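Local coordinates for protein telomerase reverse transcriptase (Candida tropicalis MYA-3404, PDB 6ZD1) that probably acts as a telomerase reverse transcriptase, lengthening chromosome ends by copying an RNA template into telomeric DNA repeats, at residues T77-V82 / L193-H198; Y334-D339 / T538-G543; A351-I356 / V434-I439. One frame throughout, in Å; residues are numbered along the deposited sequence.

Contact 1 of 3, residues T77-V82 / L193-H198; sequences TKFNRV and LFYFTH
Thr77 and Tyr195 join the turn that leads into helix 79-93 to the beta hairpin of strands 180-184 and 193-197, an element of the telomerase RNA-binding domain. The polar part is made by the main chain. Thr77 N donates to Tyr195 O over 2.6 Å, lying almost straight out beyond the carbonyl (C=O...N 176°). A water links the same two residues a second time, donating a hydrogen bond to Thr77 O at 3.0 Å and accepting one from Tyr195 N at 3.2 Å, with a weak third link to Leu193 O. The other edge of strand 193-197 pairs with strand 180-184 through backbone bonds of Phe194 with Thr183 and Phe196 with Tyr181. The apolar part centres on the Tyr195 ring. Val82, in the first turn of the helix, crosses it at about a right angle and sets CG1 over the middle of one face, a CH-pi contact with CG1 3.9 Å from the centroid. Its other branch, CG2, lies 3.8 Å from Tyr195 CB. Phe79 adds a looser touch, turning its ring edge to Tyr195 CE1. Beyond the contact, Tyr195 OH bonds to Leu116 O, which ties down the tip of the ring, and the ring meets Trp180 edge-to-face. At the end of the strand the threonines cross: Thr77 OG1, weakly hydrogen-bonded to Trp180 NE1, rests 3.6 Å from the methyl Thr197 CG2.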
loop_
_atom_site.group_PDB
_atom_site.type_symbol
_atom_site.label_atom_id
_atom_site.label_comp_id
_atom_site.label_asym_id
_atom_site.label_seq_id
_atom_site.Cartn_x
_atom_site.Cartn_y
_atom_site.Cartn_z
ATOM N N THR A 77 -1.694 22.118 -2.417
ATOM C CA THR A 77 -2.868 22.954 -2.211
ATOM C C THR A 77 -3.629 22.482 -0.978
ATOM O O THR A 77 -3.898 21.286 -0.824
ATOM C CB THR A 77 -3.779 22.909 -3.434
ATOM O OG1 THR A 77 -3.022 23.209 -4.614
ATOM C CG2 THR A 77 -4.905 23.921 -3.290
ATOM N N LYS A 78 -3.972 23.420 -0.098
ATOM C CA LYS A 78 -4.733 23.074 1.093
ATOM C C LYS A 78 -6.058 22.435 0.698
ATOM O O LYS A 78 -6.653 22.767 -0.332
ATOM C CB LYS A 78 -4.982 24.314 1.952
ATOM C CG LYS A 78 -3.713 25.026 2.384
ATOM C CD LYS A 78 -2.719 24.047 2.992
ATOM C CE LYS A 78 -1.398 24.726 3.316
ATOM N NZ LYS A 78 -0.425 23.777 3.921
ATOM N N PHE A 79 -6.519 21.501 1.532
ATOM C CA PHE A 79 -7.684 20.707 1.162
ATOM C C PHE A 79 -8.935 21.569 1.026
ATOM O O PHE A 79 -9.792 21.285 0.181
ATOM C CB PHE A 79 -7.913 19.591 2.182
ATOM C CG PHE A 79 -9.009 18.642 1.795
ATOM C CD1 PHE A 79 -8.855 17.797 0.707
ATOM C CD2 PHE A 79 -10.194 18.598 2.510
ATOM C CE1 PHE A 79 -9.862 16.923 0.339
ATOM C CE2 PHE A 79 -11.205 17.723 2.150
ATOM C CZ PHE A 79 -11.037 16.887 1.060
ATOM N N ASN A 80 -9.051 22.635 1.825
ATOM C CA ASN A 80 -10.230 23.488 1.715
ATOM C C ASN A 80 -10.217 24.279 0.414
ATOM O O ASN A 80 -11.279 24.528 -0.168
ATOM C CB ASN A 80 -10.329 24.428 2.923
ATOM C CG ASN A 80 -9.338 25.581 2.864
ATOM O OD1 ASN A 80 -8.185 25.406 2.473
ATOM N ND2 ASN A 80 -9.790 26.768 3.255
ATOM N N ARG A 81 -9.034 24.661 -0.071
ATOM C CA ARG A 81 -8.958 25.320 -1.368
ATOM C C ARG A 81 -9.171 24.323 -2.497
ATOM O O ARG A 81 -9.713 24.683 -3.549
ATOM C CB ARG A 81 -7.612 26.029 -1.523
ATOM C CG ARG A 81 -7.430 26.726 -2.860
ATOM C CD ARG A 81 -8.420 27.868 -3.032
ATOM N NE ARG A 81 -7.842 29.157 -2.660
ATOM C CZ ARG A 81 -8.049 29.768 -1.498
ATOM N NH1 ARG A 81 -8.827 29.212 -0.578
ATOM N NH2 ARG A 81 -7.478 30.941 -1.255
ATOM N N VAL A 82 -8.764 23.068 -2.291
ATOM C CA VAL A 82 -9.049 22.018 -3.266
ATOM C C VAL A 82 -10.551 21.813 -3.393
ATOM O O VAL A 82 -11.097 21.737 -4.500
ATOM C CB VAL A 82 -8.343 20.709 -2.869
ATOM C CG1 VAL A 82 -8.793 19.577 -3.777
ATOM C CG2 VAL A 82 -6.835 20.872 -2.923
ATOM N N LEU A 193 -3.802 12.641 2.010
ATOM C CA LEU A 193 -3.587 12.748 0.578
ATOM C C LEU A 193 -3.289 14.200 0.250
ATOM O O LEU A 193 -3.838 15.115 0.872
ATOM C CB LEU A 193 -4.805 12.261 -0.206
ATOM C CG LEU A 193 -4.890 10.741 -0.314
ATOM C CD1 LEU A 193 -6.259 10.325 -0.793
ATOM C CD2 LEU A 193 -3.821 10.228 -1.255
ATOM N N PHE A 194 -2.396 14.410 -0.709
ATOM C CA PHE A 194 -1.879 15.743 -0.970
ATOM C C PHE A 194 -2.028 16.100 -2.436
ATOM O O PHE A 194 -1.646 15.322 -3.316
ATOM C CB PHE A 194 -0.429 15.837 -0.513
ATOM C CG PHE A 194 -0.284 15.706 0.966
ATOM C CD1 PHE A 194 0.440 14.670 1.526
ATOM C CD2 PHE A 194 -0.920 16.607 1.805
ATOM C CE1 PHE A 194 0.554 14.564 2.901
ATOM C CE2 PHE A 194 -0.812 16.499 3.175
ATOM C CZ PHE A 194 -0.071 15.479 3.724
ATOM N N TYR A 195 -2.612 17.268 -2.684
ATOM C CA TYR A 195 -2.855 17.770 -4.028
ATOM C C TYR A 195 -1.766 18.781 -4.375
ATOM O O TYR A 195 -1.708 19.869 -3.791
ATOM C CB TYR A 195 -4.245 18.396 -4.120
ATOM C CG TYR A 195 -5.383 17.417 -3.923
ATOM C CD1 TYR A 195 -5.704 16.928 -2.661
ATOM C CD2 TYR A 195 -6.149 16.994 -4.999
ATOM C CE1 TYR A 195 -6.751 16.035 -2.485
ATOM C CE2 TYR A 195 -7.194 16.110 -4.832
ATOM C CZ TYR A 195 -7.492 15.631 -3.578
ATOM O OH TYR A 195 -8.537 14.745 -3.423
ATOM N N PHE A 196 -0.901 18.412 -5.314
ATOM C CA PHE A 196 0.079 19.318 -5.897
ATOM C C PHE A 196 -0.391 19.698 -7.292
ATOM O O PHE A 196 -0.712 18.817 -8.097
ATOM C CB PHE A 196 1.467 18.673 -5.972
ATOM C CG PHE A 196 2.050 18.321 -4.636
ATOM C CD1 PHE A 196 2.871 19.216 -3.969
ATOM C CD2 PHE A 196 1.788 17.092 -4.050
ATOM C CE1 PHE A 196 3.416 18.898 -2.741
ATOM C CE2 PHE A 196 2.330 16.768 -2.821
ATOM C CZ PHE A 196 3.147 17.672 -2.168
ATOM N N THR A 197 -0.452 20.999 -7.571
ATOM C CA THR A 197 -0.757 21.441 -8.924
ATOM C C THR A 197 0.313 20.938 -9.883
ATOM O O THR A 197 1.490 20.834 -9.528
ATOM C CB THR A 197 -0.851 22.966 -8.995
ATOM O OG1 THR A 197 0.439 23.539 -8.768
ATOM C CG2 THR A 197 -1.827 23.494 -7.954
ATOM N N HIS A 198 -0.107 20.611 -11.111
ATOM C CA HIS A 198 0.823 20.031 -12.076
ATOM C C HIS A 198 2.034 20.930 -12.289
ATOM O O HIS A 198 3.159 20.440 -12.438
ATOM C CB HIS A 198 0.119 19.771 -13.411
ATOM C CG HIS A 198 -0.910 18.683 -13.359
ATOM N ND1 HIS A 198 -0.609 17.387 -12.996
ATOM C CD2 HIS A 198 -2.235 18.697 -13.638
ATOM C CE1 HIS A 198 -1.707 16.651 -13.042
ATOM N NE2 HIS A 198 -2.707 17.422 -13.432
HETATM O O HOH W 1 -3.277 18.477 0.184
#

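Contact 2 of 3, residues Y334-D339 / T538-G543; sequences YMIKFD and TVEING
Val539 O takes the N-H of Lys337 at 2.9 Å, with a nearly straight bond (173° at the hydrogen), and the CA-H of Ile336 leans on the same oxygen. The bond belongs to the antiparallel palm sheet of the reverse transcriptase domain, where edge strand 539-541 runs beside strand 334-339, the strand that carries the sequence of motif A. Lys337 and Val539 form one hydrogen-bonded pair and Met335 and Ile541 the other; Met335 N reaches Ile541 O at 2.9 Å. Between them Ile336 and Glu540 make a non-hydrogen-bonded pair.

Side chains divide between the two faces. On the face of Met335, Lys337, Val539 and Ile541, partners lie side by side and point the same way. Met335 (selenomethionine in this crystal) and Ile541 meet at CG and CG1, 3.7 Å apart. With CG between the backbone N and carbonyl carbon (chi1 80°) and the rest extended, Lys337 lays CE 3.6 Å from Val539 CG2, while its NZ bonds to Thr552 O. Met551 of strand 550-553 packs on all four of these side chains. On the face of Ile336 and Glu540, Ile336 CD1 touches both Glu540 CB, at 3.7 Å, and Thr538 CG2. Helix 511-520 backs this side through Leu514, and its Lys518 forms a salt bridge with Glu540. At the far end of the pairing Asn542 turns its amide to Glu544, OD1 accepting from Glu544 N, and the contact itself is Tyr334 CD2 on Asn542 CB at 3.4 Å.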
loop_
_atom_site.group_PDB
_atom_site.type_symbol
_atom_site.label_atom_id
_atom_site.label_comp_id
_atom_site.label_asym_id
_atom_site.label_seq_id
_atom_site.Cartn_x
_atom_site.Cartn_y
_atom_site.Cartn_z
ATOM N N TYR A 334 19.464 -3.824 29.441
ATOM C CA TYR A 334 20.033 -2.784 28.601
ATOM C C TYR A 334 19.511 -2.971 27.186
ATOM O O TYR A 334 19.414 -4.101 26.698
ATOM C CB TYR A 334 21.565 -2.844 28.615
ATOM C CG TYR A 334 22.151 -2.935 30.003
ATOM C CD1 TYR A 334 22.163 -4.140 30.698
ATOM C CD2 TYR A 334 22.693 -1.821 30.623
ATOM C CE1 TYR A 334 22.683 -4.229 31.970
ATOM C CE2 TYR A 334 23.219 -1.900 31.897
ATOM C CZ TYR A 334 23.212 -3.108 32.565
ATOM O OH TYR A 334 23.735 -3.201 33.833
HETATM N N MSE A 335 19.140 -1.874 26.541
HETATM C CA MSE A 335 18.639 -1.985 25.180
HETATM C C MSE A 335 19.090 -0.859 24.267
HETATM O O MSE A 335 19.284 0.282 24.693
HETATM C CB MSE A 335 17.116 -2.076 25.178
HETATM C CG MSE A 335 16.414 -0.948 25.889
HETATM SE SE MSE A 335 14.490 -1.239 25.855
HETATM C CE MSE A 335 14.435 -2.936 26.809
ATOM N N ILE A 336 19.252 -1.214 22.996
ATOM C CA ILE A 336 19.787 -0.328 21.971
ATOM C C ILE A 336 18.966 -0.528 20.702
ATOM O O ILE A 336 18.664 -1.666 20.325
ATOM C CB ILE A 336 21.283 -0.614 21.724
ATOM C CG1 ILE A 336 21.816 0.194 20.542
ATOM C CG2 ILE A 336 21.530 -2.108 21.542
ATOM C CD1 ILE A 336 22.278 1.568 20.932
ATOM N N LYS A 337 18.559 0.571 20.071
ATOM C CA LYS A 337 17.915 0.523 18.764
ATOM C C LYS A 337 18.745 1.315 17.765
ATOM O O LYS A 337 19.333 2.348 18.111
ATOM C CB LYS A 337 16.474 1.058 18.808
ATOM C CG LYS A 337 16.354 2.570 18.794
ATOM C CD LYS A 337 14.917 3.006 18.595
ATOM C CE LYS A 337 14.816 4.517 18.494
ATOM N NZ LYS A 337 13.410 4.960 18.308
ATOM N N PHE A 338 18.796 0.823 16.529
ATOM C CA PHE A 338 19.581 1.459 15.481
ATOM C C PHE A 338 19.007 1.054 14.131
ATOM O O PHE A 338 18.503 -0.061 13.979
ATOM C CB PHE A 338 21.070 1.092 15.591
ATOM C CG PHE A 338 21.352 -0.393 15.564
ATOM C CD1 PHE A 338 21.289 -1.156 16.723
ATOM C CD2 PHE A 338 21.709 -1.019 14.379
ATOM C CE1 PHE A 338 21.557 -2.520 16.697
ATOM C CE2 PHE A 338 21.980 -2.380 14.347
ATOM C CZ PHE A 338 21.905 -3.130 15.511
ATOM N N ASP A 339 19.033 1.984 13.178
ATOM C CA ASP A 339 18.465 1.771 11.855
ATOM C C ASP A 339 19.510 2.019 10.773
ATOM O O ASP A 339 20.590 2.559 11.025
ATOM C CB ASP A 339 17.240 2.669 11.627
ATOM C CG ASP A 339 17.574 4.151 11.686
ATOM O OD1 ASP A 339 18.358 4.563 12.569
ATOM O OD2 ASP A 339 17.046 4.907 10.844
ATOM N N THR A 538 20.480 6.473 16.519
ATOM C CA THR A 538 20.724 5.445 17.522
ATOM C C THR A 538 20.256 5.918 18.894
ATOM O O THR A 538 20.545 7.044 19.309
ATOM C CB THR A 538 22.215 5.096 17.552
ATOM O OG1 THR A 538 22.555 4.347 16.378
ATOM C CG2 THR A 538 22.560 4.283 18.780
ATOM N N VAL A 539 19.498 5.066 19.587
ATOM C CA VAL A 539 18.973 5.381 20.911
ATOM C C VAL A 539 19.300 4.228 21.853
ATOM O O VAL A 539 19.105 3.059 21.504
ATOM C CB VAL A 539 17.455 5.645 20.872
ATOM C CG1 VAL A 539 16.913 5.889 22.272
ATOM C CG2 VAL A 539 17.156 6.838 19.977
ATOM N N GLU A 540 19.782 4.559 23.050
ATOM C CA GLU A 540 20.169 3.554 24.030
ATOM C C GLU A 540 19.655 3.961 25.400
ATOM O O GLU A 540 19.886 5.090 25.842
ATOM C CB GLU A 540 21.694 3.382 24.075
ATOM C CG GLU A 540 22.169 2.265 24.993
ATOM C CD GLU A 540 23.662 2.321 25.261
ATOM O OE1 GLU A 540 24.085 1.925 26.371
ATOM O OE2 GLU A 540 24.411 2.767 24.364
ATOM N N ILE A 541 18.959 3.041 26.070
ATOM C CA ILE A 541 18.547 3.225 27.455
ATOM C C ILE A 541 18.831 1.936 28.214
ATOM O O ILE A 541 18.937 0.855 27.631
ATOM C CB ILE A 541 17.059 3.626 27.601
ATOM C CG1 ILE A 541 16.140 2.570 26.994
ATOM C CG2 ILE A 541 16.804 4.985 26.967
ATOM C CD1 ILE A 541 14.677 2.894 27.175
ATOM N N ASN A 542 18.993 2.072 29.530
ATOM C CA ASN A 542 19.302 0.938 30.392
ATOM C C ASN A 542 18.438 0.837 31.640
ATOM O O ASN A 542 18.366 -0.250 32.224
ATOM C CB ASN A 542 20.779 0.975 30.817
ATOM C CG ASN A 542 21.171 2.281 31.484
ATOM O OD1 ASN A 542 20.348 2.955 32.105
ATOM N ND2 ASN A 542 22.442 2.641 31.361
ATOM N N GLY A 543 17.803 1.917 32.082
ATOM C CA GLY A 543 16.990 1.849 33.278
ATOM C C GLY A 543 17.764 1.461 34.522
ATOM O O GLY A 543 17.354 0.564 35.262
#

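Contact 3 of 3, residues A351-I356 / V434-I439; sequences ALKESI and VCHSQI
Cys435 is the first residue of 434-439 to touch the facing helix: its CB lies 4.0 Å from Ile356 CD1, with SG only slightly farther from that methyl. Val284 of helix 263-298 also packs on Cys435. His436 comes next and offers a ring face to Lys353. The aliphatic part of the lysine passes obliquely over the imidazole, CD above its centre at 3.9 Å from the centroid, a CH-pi contact, while Lys353 CG approaches His436 NE2 at 3.6 Å. A bend at chi3 (-76°) lifts CE away from the ring, and NZ ends in a salt bridge with Glu440. The two helices, 349-359 and 428-440, belong to the reverse transcriptase domain and run antiparallel (166°), their local axes 11.0 Å apart, a separation bridged by side chains alone. One turn after Cys435, Ile439 points into this seam. Its CD1 is anti to CA (chi2 160°), which extends the branch toward helix 349-359, and this methyl reaches three residues of 351-356: Leu352 CD2 at 3.7 Å, Lys353 CG at 3.9 Å and Ile356 CD1 at 4.2 Å. Phe472 of helix 469-484 touches both Leu352 and Ile439.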
loop_
_atom_site.group_PDB
_atom_site.type_symbol
_atom_site.label_atom_id
_atom_site.label_comp_id
_atom_site.label_asym_id
_atom_site.label_seq_id
_atom_site.Cartn_x
_atom_site.Cartn_y
_atom_site.Cartn_z
ATOM N N ALA A 351 27.360 -8.230 -2.649
ATOM C CA ALA A 351 27.030 -8.955 -1.427
ATOM C C ALA A 351 25.657 -9.605 -1.539
ATOM O O ALA A 351 25.454 -10.725 -1.059
ATOM C CB ALA A 351 27.093 -8.022 -0.219
ATOM N N LEU A 352 24.708 -8.927 -2.191
ATOM C CA LEU A 352 23.388 -9.520 -2.378
ATOM C C LEU A 352 23.469 -10.767 -3.247
ATOM O O LEU A 352 22.844 -11.789 -2.938
ATOM C CB LEU A 352 22.433 -8.499 -2.999
ATOM C CG LEU A 352 21.060 -9.002 -3.462
ATOM C CD1 LEU A 352 20.265 -9.610 -2.310
ATOM C CD2 LEU A 352 20.276 -7.872 -4.112
ATOM N N LYS A 353 24.268 -10.717 -4.316
ATOM C CA LYS A 353 24.378 -11.869 -5.205
ATOM C C LYS A 353 25.035 -13.047 -4.497
ATOM O O LYS A 353 24.663 -14.204 -4.732
ATOM C CB LYS A 353 25.143 -11.486 -6.475
ATOM C CG LYS A 353 24.240 -10.901 -7.559
ATOM C CD LYS A 353 25.022 -10.348 -8.745
ATOM C CE LYS A 353 25.666 -9.011 -8.412
ATOM N NZ LYS A 353 26.291 -8.373 -9.608
ATOM N N GLU A 354 26.011 -12.776 -3.627
ATOM C CA GLU A 354 26.603 -13.847 -2.830
ATOM C C GLU A 354 25.592 -14.433 -1.846
ATOM O O GLU A 354 25.535 -15.655 -1.663
ATOM C CB GLU A 354 27.834 -13.323 -2.085
ATOM C CG GLU A 354 28.910 -12.729 -2.996
ATOM C CD GLU A 354 29.999 -11.986 -2.231
ATOM O OE1 GLU A 354 29.990 -12.021 -0.979
ATOM O OE2 GLU A 354 30.865 -11.364 -2.887
ATOM N N SER A 355 24.770 -13.583 -1.222
ATOM C CA SER A 355 23.754 -14.080 -0.298
ATOM C C SER A 355 22.774 -15.003 -1.004
ATOM O O SER A 355 22.389 -16.047 -0.462
ATOM C CB SER A 355 22.999 -12.916 0.342
ATOM O OG SER A 355 23.841 -12.161 1.192
ATOM N N ILE A 356 22.349 -14.625 -2.213
ATOM C CA ILE A 356 21.415 -15.454 -2.969
ATOM C C ILE A 356 22.041 -16.802 -3.297
ATOM O O ILE A 356 21.408 -17.853 -3.137
ATOM C CB ILE A 356 20.957 -14.710 -4.235
ATOM C CG1 ILE A 356 20.132 -13.479 -3.847
ATOM C CG2 ILE A 356 20.176 -15.638 -5.146
ATOM C CD1 ILE A 356 19.623 -12.686 -5.032
ATOM N N VAL A 434 17.358 -14.727 -13.338
ATOM C CA VAL A 434 16.371 -13.661 -13.197
ATOM C C VAL A 434 16.752 -12.722 -12.058
ATOM O O VAL A 434 16.594 -11.499 -12.167
ATOM C CB VAL A 434 14.967 -14.260 -13.003
ATOM C CG1 VAL A 434 13.937 -13.165 -12.765
ATOM C CG2 VAL A 434 14.590 -15.093 -14.211
ATOM N N CYS A 435 17.265 -13.269 -10.954
ATOM C CA CYS A 435 17.723 -12.420 -9.858
ATOM C C CYS A 435 18.842 -11.496 -10.322
ATOM O O CYS A 435 18.797 -10.281 -10.091
ATOM C CB CYS A 435 18.182 -13.278 -8.678
ATOM S SG CYS A 435 16.843 -14.133 -7.797
ATOM N N HIS A 436 19.849 -12.053 -11.003
ATOM C CA HIS A 436 20.937 -11.232 -11.525
ATOM C C HIS A 436 20.424 -10.207 -12.524
ATOM O O HIS A 436 20.866 -9.053 -12.521
ATOM C CB HIS A 436 22.008 -12.110 -12.168
ATOM C CG HIS A 436 22.841 -12.862 -11.179
ATOM N ND1 HIS A 436 24.078 -13.383 -11.493
ATOM C CD2 HIS A 436 22.615 -13.180 -9.884
ATOM C CE1 HIS A 436 24.577 -13.991 -10.432
ATOM N NE2 HIS A 436 23.710 -13.885 -9.442
ATOM N N SER A 437 19.490 -10.609 -13.390
ATOM C CA SER A 437 18.943 -9.673 -14.367
ATOM C C SER A 437 18.223 -8.516 -13.682
ATOM O O SER A 437 18.364 -7.359 -14.094
ATOM C CB SER A 437 18.002 -10.403 -15.322
ATOM O OG SER A 437 17.381 -9.492 -16.213
ATOM N N GLN A 438 17.455 -8.805 -12.628
ATOM C CA GLN A 438 16.767 -7.740 -11.905
ATOM C C GLN A 438 17.755 -6.824 -11.193
ATOM O O GLN A 438 17.547 -5.608 -11.127
ATOM C CB GLN A 438 15.777 -8.335 -10.904
ATOM C CG GLN A 438 14.600 -9.065 -11.535
ATOM C CD GLN A 438 13.484 -8.132 -11.963
ATOM O OE1 GLN A 438 12.989 -7.333 -11.168
ATOM N NE2 GLN A 438 13.079 -8.230 -13.227
ATOM N N ILE A 439 18.834 -7.388 -10.650
ATOM C CA ILE A 439 19.815 -6.574 -9.940
ATOM C C ILE A 439 20.629 -5.739 -10.920
ATOM O O ILE A 439 20.780 -4.524 -10.750
ATOM C CB ILE A 439 20.735 -7.464 -9.086
ATOM C CG1 ILE A 439 19.944 -8.191 -8.001
ATOM C CG2 ILE A 439 21.853 -6.635 -8.472
ATOM C CD1 ILE A 439 20.668 -9.404 -7.454
#

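Contact 1 lies in the RNA-binding part of the chain; contacts 2 and 3 both belong to the reverse transcriptase part. The centre of contact 1 is about 40 Å from that of contact 2 and about 41 Å from that of contact 3, with nearest atoms about 21 and 26 Å apart. Contacts 2 and 3 are closer, about 33 Å between centres and about 16 Å between nearest atoms, and both segments of contact 3 fall between 334-339 and 538-543 in sequence. Strand 334-339 ends at Asp339, whose side chain touches Asp503; reverse transcriptases typically gather their metal-binding acidic residues at this end of the palm sheet, which places contact 2 probably nearest the active site.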